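Local coordinates for protein maleylpyruvate isomerase (Ralstonia sp., PDB 2JL4) that catalyses the glutathione-dependent isomerisation of maleylpyruvate to fumarylpyruvate, a step in the bacterial breakdown of naphthalene, working as a zeta-class glutathione transferase homodimer, at residues 11-16 and 51-56; 45-50 and 60-65; 106-111 and 129-134. All blocks are in the same frame, centred on the assembly; numbering follows the deposited sequence.

Contact 1 of 3, residues 11-16 and 51-56; sequences GTSHRL and QLVPAL. With GSH (glutathione), chain C.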
loop_
_atom_site.group_PDB
_atom_site.type_symbol
_atom_site.label_atom_id
_atom_site.label_comp_id
_atom_site.label_asym_id
_atom_site.label_seq_id
_atom_site.Cartn_x
_atom_site.Cartn_y
_atom_site.Cartn_z
ATOM N N GLY A 11 3.605 13.461 -0.338
ATOM C CA GLY A 11 3.505 12.650 -1.556
ATOM C C GLY A 11 2.111 12.070 -1.813
ATOM O O GLY A 11 1.627 12.078 -2.958
ATOM N N THR A 12 1.471 11.575 -0.749
ATOM C CA THR A 12 0.102 11.074 -0.818
ATOM C C THR A 12 -0.904 12.206 -1.081
ATOM O O THR A 12 -1.834 12.026 -1.860
ATOM C CB THR A 12 -0.288 10.303 0.467
ATOM O OG1 THR A 12 -0.096 11.145 1.609
ATOM C CG2 THR A 12 0.567 9.015 0.629
ATOM N N SER A 13 -0.713 13.365 -0.445
ATOM C CA SER A 13 -1.519 14.560 -0.752
ATOM C C SER A 13 -1.451 14.913 -2.246
ATOM O O SER A 13 -2.479 15.154 -2.902
ATOM C CB SER A 13 -1.041 15.767 0.056
ATOM O OG SER A 13 -1.200 15.580 1.450
ATOM N N HIS A 14 -0.221 14.952 -2.756
ATOM C CA HIS A 14 0.064 15.224 -4.155
ATOM C C HIS A 14 -0.617 14.191 -5.057
ATOM O O HIS A 14 -1.218 14.539 -6.071
ATOM C CB HIS A 14 1.587 15.238 -4.357
ATOM C CG HIS A 14 2.032 15.623 -5.734
ATOM N ND1 HIS A 14 3.354 15.557 -6.123
ATOM C CD2 HIS A 14 1.346 16.076 -6.810
ATOM C CE1 HIS A 14 3.462 15.962 -7.375
ATOM N NE2 HIS A 14 2.258 16.273 -7.819
ATOM N N ARG A 15 -0.514 12.925 -4.675
ATOM C CA ARG A 15 -1.179 11.832 -5.371
ATOM C C ARG A 15 -2.690 12.094 -5.508
ATOM O O ARG A 15 -3.252 12.000 -6.605
ATOM C CB ARG A 15 -0.906 10.526 -4.619
ATOM C CG ARG A 15 -1.460 9.254 -5.244
ATOM C CD ARG A 15 -1.403 8.108 -4.235
ATOM N NE ARG A 15 -0.052 7.847 -3.734
ATOM C CZ ARG A 15 0.236 7.116 -2.654
ATOM N NH1 ARG A 15 -0.732 6.562 -1.913
ATOM N NH2 ARG A 15 1.506 6.935 -2.311
ATOM N N LEU A 16 -3.330 12.433 -4.394
ATOM C CA LEU A 16 -4.771 12.674 -4.386
ATOM C C LEU A 16 -5.156 13.916 -5.186
ATOM O O LEU A 16 -6.164 13.904 -5.904
ATOM C CB LEU A 16 -5.299 12.754 -2.956
ATOM C CG LEU A 16 -6.816 12.791 -2.765
ATOM C CD1 LEU A 16 -7.537 11.766 -3.661
ATOM C CD2 LEU A 16 -7.125 12.561 -1.298
ATOM N N GLN A 51 -4.347 9.842 11.953
ATOM C CA GLN A 51 -3.515 11.052 12.052
ATOM C C GLN A 51 -2.433 11.097 10.979
ATOM O O GLN A 51 -1.249 11.313 11.267
ATOM C CB GLN A 51 -2.930 11.231 13.473
ATOM C CG GLN A 51 -3.974 11.628 14.511
ATOM C CD GLN A 51 -3.425 11.696 15.924
ATOM O OE1 GLN A 51 -3.192 10.676 16.558
ATOM N NE2 GLN A 51 -3.241 12.905 16.427
ATOM N N LEU A 52 -2.861 10.864 9.738
ATOM C CA LEU A 52 -2.016 11.084 8.564
ATOM C C LEU A 52 -2.789 11.909 7.529
ATOM O O LEU A 52 -4.011 12.001 7.589
ATOM C CB LEU A 52 -1.543 9.752 7.956
ATOM C CG LEU A 52 -0.688 8.751 8.754
ATOM C CD1 LEU A 52 -0.513 7.407 7.987
ATOM C CD2 LEU A 52 0.671 9.325 9.153
ATOM N N VAL A 53 -2.073 12.539 6.600
ATOM C CA VAL A 53 -2.736 13.168 5.474
ATOM C C VAL A 53 -2.590 12.271 4.241
ATOM O O VAL A 53 -1.662 11.473 4.169
ATOM C CB VAL A 53 -2.247 14.619 5.209
ATOM C CG1 VAL A 53 -2.614 15.537 6.393
ATOM C CG2 VAL A 53 -0.761 14.672 4.878
ATOM N N PRO A 54 -3.508 12.389 3.268
ATOM C CA PRO A 54 -4.640 13.306 3.232
ATOM C C PRO A 54 -5.913 12.720 3.850
ATOM O O PRO A 54 -6.001 11.516 4.076
ATOM C CB PRO A 54 -4.834 13.523 1.737
ATOM C CG PRO A 54 -4.436 12.190 1.122
ATOM C CD PRO A 54 -3.435 11.556 2.053
ATOM N N ALA A 55 -6.876 13.590 4.138
ATOM C CA ALA A 55 -8.237 13.178 4.494
ATOM C C ALA A 55 -9.186 14.004 3.645
ATOM O O ALA A 55 -8.955 15.210 3.455
ATOM C CB ALA A 55 -8.509 13.401 5.970
ATOM N N LEU A 56 -10.229 13.357 3.117
ATOM C CA LEU A 56 -11.219 14.037 2.270
ATOM C C LEU A 56 -12.620 14.096 2.900
ATOM O O LEU A 56 -13.316 13.076 3.027
ATOM C CB LEU A 56 -11.283 13.418 0.863
ATOM C CG LEU A 56 -12.092 14.174 -0.206
ATOM C CD1 LEU A 56 -11.454 15.530 -0.582
ATOM C CD2 LEU A 56 -12.328 13.318 -1.458
HETATM N N1 GSH C . -1.642 5.010 3.170
HETATM C CA1 GSH C . -1.805 6.396 3.560
HETATM C C1 GSH C . -2.507 7.145 2.455
HETATM O O11 GSH C . -2.098 6.967 1.300
HETATM O O12 GSH C . -3.460 7.912 2.724
HETATM C CB1 GSH C . -0.441 7.016 3.851
HETATM C CG1 GSH C . -0.604 8.441 4.378
HETATM C CD1 GSH C . 0.715 9.010 4.860
HETATM O OE1 GSH C . 1.596 8.264 5.267
HETATM N N2 GSH C . 0.825 10.339 4.806
HETATM C CA2 GSH C . 2.010 11.070 5.232
HETATM C C2 GSH C . 1.861 11.653 6.616
HETATM O O2 GSH C . 0.795 12.097 7.004
HETATM C CB2 GSH C . 2.300 12.195 4.244
HETATM S SG2 GSH C . 2.891 11.609 2.630
HETATM N N3 GSH C . 2.935 11.671 7.385
HETATM C CA3 GSH C . 2.907 12.215 8.728
HETATM C C3 GSH C . 3.901 11.521 9.622
HETATM O O31 GSH C . 4.650 10.644 9.140
HETATM O O32 GSH C . 3.938 11.858 10.820
#
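Pro-54 lies along the start of helix 11-22, touched at successive places by Leu-16 and Thr-12. Leu-16 slants across the ring, its CD2 branch 3.6 Å from Pro-54 CG; neither hydrocarbon group has a polar atom to satisfy on this buried face. One helical turn earlier, Thr-12 meets the neighbouring CD corner of the ring, OG1 3.4 Å from Pro-54 CD. With chi1 at 56°, this OG1 is directed at the loop, 3.0 Å from Val-53 O, while CG2 turns to glutathione and to one face of the Arg-15 guanidinium. OG1 also lies 3.2 Å from the thiol sulfur SG2 of glutathione and is hydrogen-bonded to Ser-10 OG. Ser-13 OG merely packs against Val-53 CG2, at 3.6 Å; its polar partners are Ser-10 OG and Phe-7 N. The backbone of Val-53 grips the tripeptide twice: its N donates to glutathione O2 at 2.9 Å, and its O accepts from glutathione N2 at 2.8 Å. Both bonds are nearly straight, a pairing like that of antiparallel strands. The peptide bond before Pro-54 is cis. Such a cis-proline loop, facing the first helix and holding the cysteinyl backbone of glutathione, marks the thioredoxin-like domain of glutathione transferases.

Contact 2 of 3, residues 45-50 and 60-65; sequences KALNPQ and AQVLIQ. With GSH (glutathione), chain C.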
loop_
_atom_site.group_PDB
_atom_site.type_symbol
_atom_site.label_atom_id
_atom_site.label_comp_id
_atom_site.label_asym_id
_atom_site.label_seq_id
_atom_site.Cartn_x
_atom_site.Cartn_y
_atom_site.Cartn_z
ATOM N N LYS A 45 -7.074 14.403 14.933
ATOM C CA LYS A 45 -7.516 13.056 15.275
ATOM C C LYS A 45 -9.039 12.922 15.206
ATOM O O LYS A 45 -9.561 11.857 14.868
ATOM C CB LYS A 45 -7.009 12.671 16.661
ATOM C CG LYS A 45 -7.010 11.187 16.916
ATOM C CD LYS A 45 -6.325 10.837 18.221
ATOM C CE LYS A 45 -6.361 9.337 18.429
ATOM N NZ LYS A 45 -5.755 8.928 19.714
ATOM N N ALA A 46 -9.748 14.004 15.514
ATOM C CA ALA A 46 -11.197 14.041 15.342
ATOM C C ALA A 46 -11.622 13.836 13.884
ATOM O O ALA A 46 -12.683 13.269 13.628
ATOM C CB ALA A 46 -11.764 15.349 15.878
ATOM N N LEU A 47 -10.805 14.314 12.940
ATOM C CA LEU A 47 -11.057 14.135 11.505
ATOM C C LEU A 47 -10.555 12.795 10.982
ATOM O O LEU A 47 -11.257 12.101 10.235
ATOM C CB LEU A 47 -10.389 15.247 10.695
ATOM C CG LEU A 47 -10.993 16.647 10.753
ATOM C CD1 LEU A 47 -9.963 17.665 10.297
ATOM C CD2 LEU A 47 -12.285 16.745 9.932
ATOM N N ASN A 48 -9.324 12.453 11.355
ATOM C CA ASN A 48 -8.693 11.204 10.956
ATOM C C ASN A 48 -7.965 10.559 12.144
ATOM O O ASN A 48 -6.895 11.028 12.569
ATOM C CB ASN A 48 -7.759 11.419 9.758
ATOM C CG ASN A 48 -6.940 10.182 9.416
ATOM O OD1 ASN A 48 -7.187 9.093 9.921
ATOM N ND2 ASN A 48 -5.957 10.353 8.551
ATOM N N PRO A 49 -8.556 9.484 12.690
ATOM C CA PRO A 49 -7.992 8.791 13.851
ATOM C C PRO A 49 -6.578 8.279 13.609
ATOM O O PRO A 49 -5.797 8.199 14.554
ATOM C CB PRO A 49 -8.967 7.620 14.088
ATOM C CG PRO A 49 -9.721 7.474 12.798
ATOM C CD PRO A 49 -9.822 8.873 12.249
ATOM N N GLN A 50 -6.250 7.955 12.359
ATOM C CA GLN A 50 -4.908 7.474 12.020
ATOM C C GLN A 50 -3.867 8.603 12.081
ATOM O O GLN A 50 -2.665 8.346 12.261
ATOM C CB GLN A 50 -4.908 6.785 10.651
ATOM C CG GLN A 50 -3.715 5.861 10.405
ATOM C CD GLN A 50 -3.720 5.240 9.013
ATOM O OE1 GLN A 50 -4.536 5.590 8.164
ATOM N NE2 GLN A 50 -2.799 4.316 8.775
ATOM N N ALA A 60 -20.486 14.979 3.413
ATOM C CA ALA A 60 -21.271 14.027 4.193
ATOM C C ALA A 60 -20.413 13.104 5.063
ATOM O O ALA A 60 -20.890 12.579 6.074
ATOM C CB ALA A 60 -22.162 13.211 3.264
ATOM N N GLN A 61 -19.155 12.905 4.670
ATOM C CA GLN A 61 -18.239 12.000 5.388
ATOM C C GLN A 61 -16.767 12.382 5.211
ATOM O O GLN A 61 -16.397 13.019 4.222
ATOM C CB GLN A 61 -18.462 10.547 4.934
ATOM C CG GLN A 61 -18.098 10.292 3.467
ATOM C CD GLN A 61 -18.988 9.257 2.794
ATOM O OE1 GLN A 61 -19.486 8.329 3.438
ATOM N NE2 GLN A 61 -19.186 9.411 1.483
ATOM N N VAL A 62 -15.939 11.989 6.178
ATOM C CA VAL A 62 -14.492 12.132 6.058
ATOM C C VAL A 62 -13.854 10.809 5.630
ATOM O O VAL A 62 -13.896 9.806 6.352
ATOM C CB VAL A 62 -13.824 12.663 7.350
ATOM C CG1 VAL A 62 -12.327 12.804 7.148
ATOM C CG2 VAL A 62 -14.428 14.004 7.754
ATOM N N LEU A 63 -13.269 10.833 4.439
ATOM C CA LEU A 63 -12.600 9.687 3.859
ATOM C C LEU A 63 -11.115 9.743 4.152
ATOM O O LEU A 63 -10.497 10.812 4.064
ATOM C CB LEU A 63 -12.803 9.676 2.345
ATOM C CG LEU A 63 -14.231 9.694 1.809
ATOM C CD1 LEU A 63 -14.168 9.818 0.304
ATOM C CD2 LEU A 63 -14.985 8.430 2.223
ATOM N N ILE A 64 -10.549 8.586 4.491
ATOM C CA ILE A 64 -9.107 8.442 4.700
ATOM C C ILE A 64 -8.562 7.335 3.784
ATOM O O ILE A 64 -9.347 6.574 3.194
ATOM C CB ILE A 64 -8.758 8.173 6.191
ATOM C CG1 ILE A 64 -9.333 6.818 6.653
ATOM C CG2 ILE A 64 -9.261 9.336 7.080
ATOM C CD1 ILE A 64 -8.563 6.158 7.801
ATOM N N GLN A 65 -7.227 7.274 3.675
ATOM C CA GLN A 65 -6.490 6.338 2.804
ATOM C C GLN A 65 -6.578 6.686 1.320
ATOM O O GLN A 65 -7.547 6.326 0.637
ATOM C CB GLN A 65 -6.879 4.873 3.046
ATOM C CG GLN A 65 -6.360 4.301 4.360
ATOM C CD GLN A 65 -4.844 4.258 4.443
ATOM O OE1 GLN A 65 -4.144 4.049 3.444
ATOM N NE2 GLN A 65 -4.327 4.438 5.642
HETATM N N1 GSH C . -1.642 5.010 3.170
HETATM C CA1 GSH C . -1.805 6.396 3.560
HETATM C C1 GSH C . -2.507 7.145 2.455
HETATM O O11 GSH C . -2.098 6.967 1.300
HETATM O O12 GSH C . -3.460 7.912 2.724
HETATM C CB1 GSH C . -0.441 7.016 3.851
HETATM C CG1 GSH C . -0.604 8.441 4.378
HETATM C CD1 GSH C . 0.715 9.010 4.860
HETATM O OE1 GSH C . 1.596 8.264 5.267
HETATM N N2 GSH C . 0.825 10.339 4.806
HETATM C CA2 GSH C . 2.010 11.070 5.232
HETATM C C2 GSH C . 1.861 11.653 6.616
HETATM O O2 GSH C . 0.795 12.097 7.004
HETATM C CB2 GSH C . 2.300 12.195 4.244
HETATM S SG2 GSH C . 2.891 11.609 2.630
HETATM N N3 GSH C . 2.935 11.671 7.385
HETATM C CA3 GSH C . 2.907 12.215 8.728
HETATM C C3 GSH C . 3.901 11.521 9.622
HETATM O O31 GSH C . 4.650 10.644 9.140
HETATM O O32 GSH C . 3.938 11.858 10.820
#
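Gln-50 holds its CG anti to the backbone N (chi1 -161°) and runs on extended, whereas Gln-65 folds back at chi2 (-63°); the two chains thus meet at about a right angle, amide to amide. Gln-65 NE2 donates to Gln-50 OE1 at 2.8 Å in a bent, weak bond, and the amide planes are turned 39° apart. Glutamine suits both places because each amide both gives and takes: Gln-65 OE1 accepts from glutathione N1 at 2.7 Å, while the NE2 groups of both residues donate to Asp-103 OD2 of the second subunit. That shared carboxylate probably accounts for the closeness of two donors, Gln-50 NE2 lying 3.5 Å from Gln-65 NE2.

Asn-48 OD1 reaches forward along its own loop, accepting from Gln-50 N at 2.8 Å, an Asx turn in which the donor lies above the carbonyl plane. Beside it packs Ile-64, whose CG2 branch comes within 3.4 Å of Asn-48 CG. Farther along, Leu-47 and Val-62 cross nearly perpendicularly, with CD2 of Leu-47 4.1 Å from CG2 of Val-62; beta-branched valine and isoleucine fit the edge strand 62-64. Gln-65 has a positive phi and occupies the N-cap position of helix 66-76. Placed there, it contributes to the site for the gamma-glutamyl end of glutathione, completed across the dimer interface, as in other glutathione transferases.

Contact 3 of 3, residues 106-111 and 129-134; sequences PINNRR and AWCGTW. With GSH (glutathione), chain C.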
loop_
_atom_site.group_PDB
_atom_site.type_symbol
_atom_site.label_atom_id
_atom_site.label_comp_id
_atom_site.label_asym_id
_atom_site.label_seq_id
_atom_site.Cartn_x
_atom_site.Cartn_y
_atom_site.Cartn_z
ATOM N N PRO A 106 5.699 4.553 1.827
ATOM C CA PRO A 106 5.541 4.445 3.285
ATOM C C PRO A 106 6.861 4.279 4.034
ATOM O O PRO A 106 6.926 4.571 5.228
ATOM C CB PRO A 106 4.679 3.191 3.460
ATOM C CG PRO A 106 4.037 2.973 2.108
ATOM C CD PRO A 106 5.065 3.418 1.128
ATOM N N ILE A 107 7.895 3.820 3.333
ATOM C CA ILE A 107 9.193 3.589 3.948
ATOM C C ILE A 107 9.932 4.905 4.245
ATOM O O ILE A 107 10.762 4.972 5.156
ATOM C CB ILE A 107 10.104 2.660 3.083
ATOM C CG1 ILE A 107 9.295 1.589 2.312
ATOM C CG2 ILE A 107 11.167 2.032 3.955
ATOM C CD1 ILE A 107 8.541 0.569 3.170
ATOM N N ASN A 108 9.611 5.940 3.477
ATOM C CA ASN A 108 10.306 7.226 3.557
ATOM C C ASN A 108 9.491 8.306 4.272
ATOM O O ASN A 108 9.890 9.470 4.303
ATOM C CB ASN A 108 10.644 7.724 2.149
ATOM C CG ASN A 108 11.657 6.851 1.427
ATOM O OD1 ASN A 108 12.261 5.932 1.996
ATOM N ND2 ASN A 108 11.863 7.157 0.156
ATOM N N ASN A 109 8.349 7.907 4.825
ATOM C CA ASN A 109 7.427 8.801 5.531
ATOM C C ASN A 109 8.101 9.488 6.719
ATOM O O ASN A 109 9.024 8.924 7.336
ATOM C CB ASN A 109 6.217 7.987 6.012
ATOM C CG ASN A 109 4.957 8.826 6.192
ATOM O OD1 ASN A 109 4.895 9.999 5.789
ATOM N ND2 ASN A 109 3.931 8.214 6.800
ATOM N N ARG A 110 7.642 10.701 7.024
ATOM C CA ARG A 110 8.175 11.531 8.115
ATOM C C ARG A 110 8.389 10.800 9.453
ATOM O O ARG A 110 9.454 10.925 10.082
ATOM C CB ARG A 110 7.266 12.747 8.342
ATOM C CG ARG A 110 7.854 13.803 9.271
ATOM C CD ARG A 110 6.822 14.838 9.681
ATOM N NE ARG A 110 7.428 15.873 10.517
ATOM C CZ ARG A 110 7.573 15.785 11.834
ATOM N NH1 ARG A 110 7.143 14.710 12.480
ATOM N NH2 ARG A 110 8.139 16.778 12.507
ATOM N N ARG A 111 7.371 10.051 9.873
ATOM C CA ARG A 111 7.383 9.355 11.156
ATOM C C ARG A 111 8.520 8.347 11.216
ATOM O O ARG A 111 9.158 8.194 12.258
ATOM C CB ARG A 111 6.028 8.680 11.419
ATOM C CG ARG A 111 5.687 7.560 10.422
ATOM C CD ARG A 111 4.222 7.160 10.429
ATOM N NE ARG A 111 4.043 6.006 9.559
ATOM C CZ ARG A 111 3.365 4.905 9.872
ATOM N NH1 ARG A 111 2.717 4.803 11.038
ATOM N NH2 ARG A 111 3.306 3.916 8.989
ATOM N N ALA A 129 20.364 8.281 2.355
ATOM C CA ALA A 129 20.809 6.968 1.874
ATOM C C ALA A 129 19.702 5.917 2.010
ATOM O O ALA A 129 19.536 5.072 1.128
ATOM C CB ALA A 129 22.092 6.522 2.593
ATOM N N TRP A 130 18.967 5.990 3.126
ATOM C CA TRP A 130 17.765 5.196 3.374
ATOM C C TRP A 130 16.704 5.418 2.290
ATOM O O TRP A 130 16.265 4.464 1.630
ATOM C CB TRP A 130 17.209 5.573 4.749
ATOM C CG TRP A 130 15.862 5.004 5.132
ATOM C CD1 TRP A 130 14.632 5.555 4.876
ATOM C CD2 TRP A 130 15.612 3.809 5.889
ATOM N NE1 TRP A 130 13.637 4.767 5.407
ATOM C CE2 TRP A 130 14.208 3.695 6.040
ATOM C CE3 TRP A 130 16.437 2.826 6.459
ATOM C CZ2 TRP A 130 13.612 2.634 6.733
ATOM C CZ3 TRP A 130 15.840 1.768 7.140
ATOM C CH2 TRP A 130 14.443 1.682 7.269
ATOM N N CYS A 131 16.296 6.675 2.111
ATOM C CA CYS A 131 15.224 7.006 1.183
ATOM C C CYS A 131 15.553 6.568 -0.240
ATOM O O CYS A 131 14.701 6.005 -0.923
ATOM C CB CYS A 131 14.881 8.496 1.236
ATOM S SG CYS A 131 14.151 9.028 2.799
ATOM N N GLY A 132 16.790 6.810 -0.665
ATOM C CA GLY A 132 17.262 6.392 -1.988
ATOM C C GLY A 132 17.274 4.887 -2.195
ATOM O O GLY A 132 17.104 4.397 -3.325
ATOM N N THR A 133 17.490 4.148 -1.110
ATOM C CA THR A 133 17.538 2.694 -1.175
ATOM C C THR A 133 16.202 2.123 -1.630
ATOM O O THR A 133 16.153 1.297 -2.545
ATOM C CB THR A 133 17.951 2.085 0.172
ATOM O OG1 THR A 133 19.277 2.520 0.492
ATOM C CG2 THR A 133 17.932 0.557 0.110
ATOM N N TRP A 134 15.123 2.584 -1.005
ATOM C CA TRP A 134 13.794 2.061 -1.300
ATOM C C TRP A 134 13.241 2.607 -2.621
ATOM O O TRP A 134 12.608 1.875 -3.380
ATOM C CB TRP A 134 12.869 2.285 -0.099
ATOM C CG TRP A 134 13.597 1.963 1.182
ATOM C CD1 TRP A 134 13.855 2.816 2.220
ATOM C CD2 TRP A 134 14.219 0.710 1.529
ATOM N NE1 TRP A 134 14.576 2.171 3.198
ATOM C CE2 TRP A 134 14.815 0.879 2.803
ATOM C CE3 TRP A 134 14.316 -0.540 0.894
ATOM C CZ2 TRP A 134 15.496 -0.156 3.459
ATOM C CZ3 TRP A 134 15.004 -1.575 1.548
ATOM C CH2 TRP A 134 15.578 -1.371 2.822
HETATM N N1 GSH C . -1.642 5.010 3.170
HETATM C CA1 GSH C . -1.805 6.396 3.560
HETATM C C1 GSH C . -2.507 7.145 2.455
HETATM O O11 GSH C . -2.098 6.967 1.300
HETATM O O12 GSH C . -3.460 7.912 2.724
HETATM C CB1 GSH C . -0.441 7.016 3.851
HETATM C CG1 GSH C . -0.604 8.441 4.378
HETATM C CD1 GSH C . 0.715 9.010 4.860
HETATM O OE1 GSH C . 1.596 8.264 5.267
HETATM N N2 GSH C . 0.825 10.339 4.806
HETATM C CA2 GSH C . 2.010 11.070 5.232
HETATM C C2 GSH C . 1.861 11.653 6.616
HETATM O O2 GSH C . 0.795 12.097 7.004
HETATM C CB2 GSH C . 2.300 12.195 4.244
HETATM S SG2 GSH C . 2.891 11.609 2.630
HETATM N N3 GSH C . 2.935 11.671 7.385
HETATM C CA3 GSH C . 2.907 12.215 8.728
HETATM C C3 GSH C . 3.901 11.521 9.622
HETATM O O31 GSH C . 4.650 10.644 9.140
HETATM O O32 GSH C . 3.938 11.858 10.820
#
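Trp-130 NE1 donates to the carbonyl O of Ile-107 at 2.9 Å in an almost straight bond (170°). The oxygen lies in the indole plane, at the ring's edge, although the donor sits above the carbonyl plane. Next door, Asn-108 ND2 donates to Cys-131 O at 3.2 Å, reaching that helical carbonyl from the side, with a C=O...N angle of 105°. Asparagine fits here because its short amide can hydrogen-bond to the helix backbone while CG packs 3.6 Å from Cys-131 SG. Its buried OD1 has no hydrogen-bonding partner in the model and lies at the edge of Trp-134, 3.5 Å from CD1.

Beyond the polar pair, Ile-107 sets its CG2 methyl over a face of Trp-134, 3.5 Å from the centroid of the five-membered ring, a CH-pi contact. The same methyl meets Trp-130 CZ2 at 3.7 Å; it sits where the two indoles meet, Trp-134 NE1 lying over the centre of one Trp-130 face. Tyr-115 of the second subunit meets both tryptophan rings. On the far side of the loop, Asn-109 OD1 accepts from glutathione N3 at 3.0 Å, and Arg-111 N donates to the carboxylate oxygen O31. This chemistry suggests that the two directional bonds help hold the loop against helix 124-147, while the residues immediately following present polar groups to glutathione.

How the contacts relate
From the N terminus, the chain passes through 11-16, then 45-50, 51-56 and 60-65, so contacts 1 and 2 cross. Contact 1 closes the longer loop, which includes strand 28-31 and helix 42-45, bringing the first helix to the lead-in of strand 55-57. Contact 2 closes a short one around that strand, laying the preceding loop beside strand 62-64. Strands 55-57 and 62-64 are antiparallel neighbours in one sheet. Contact 3 follows in series, in the C-terminal helical domain, and closes a loop spanning most of helix 110-120, joining the segment before it to helix 124-147. All three border the same glutathione, and the second subunit touches all three, contact 1 only through Leu-52.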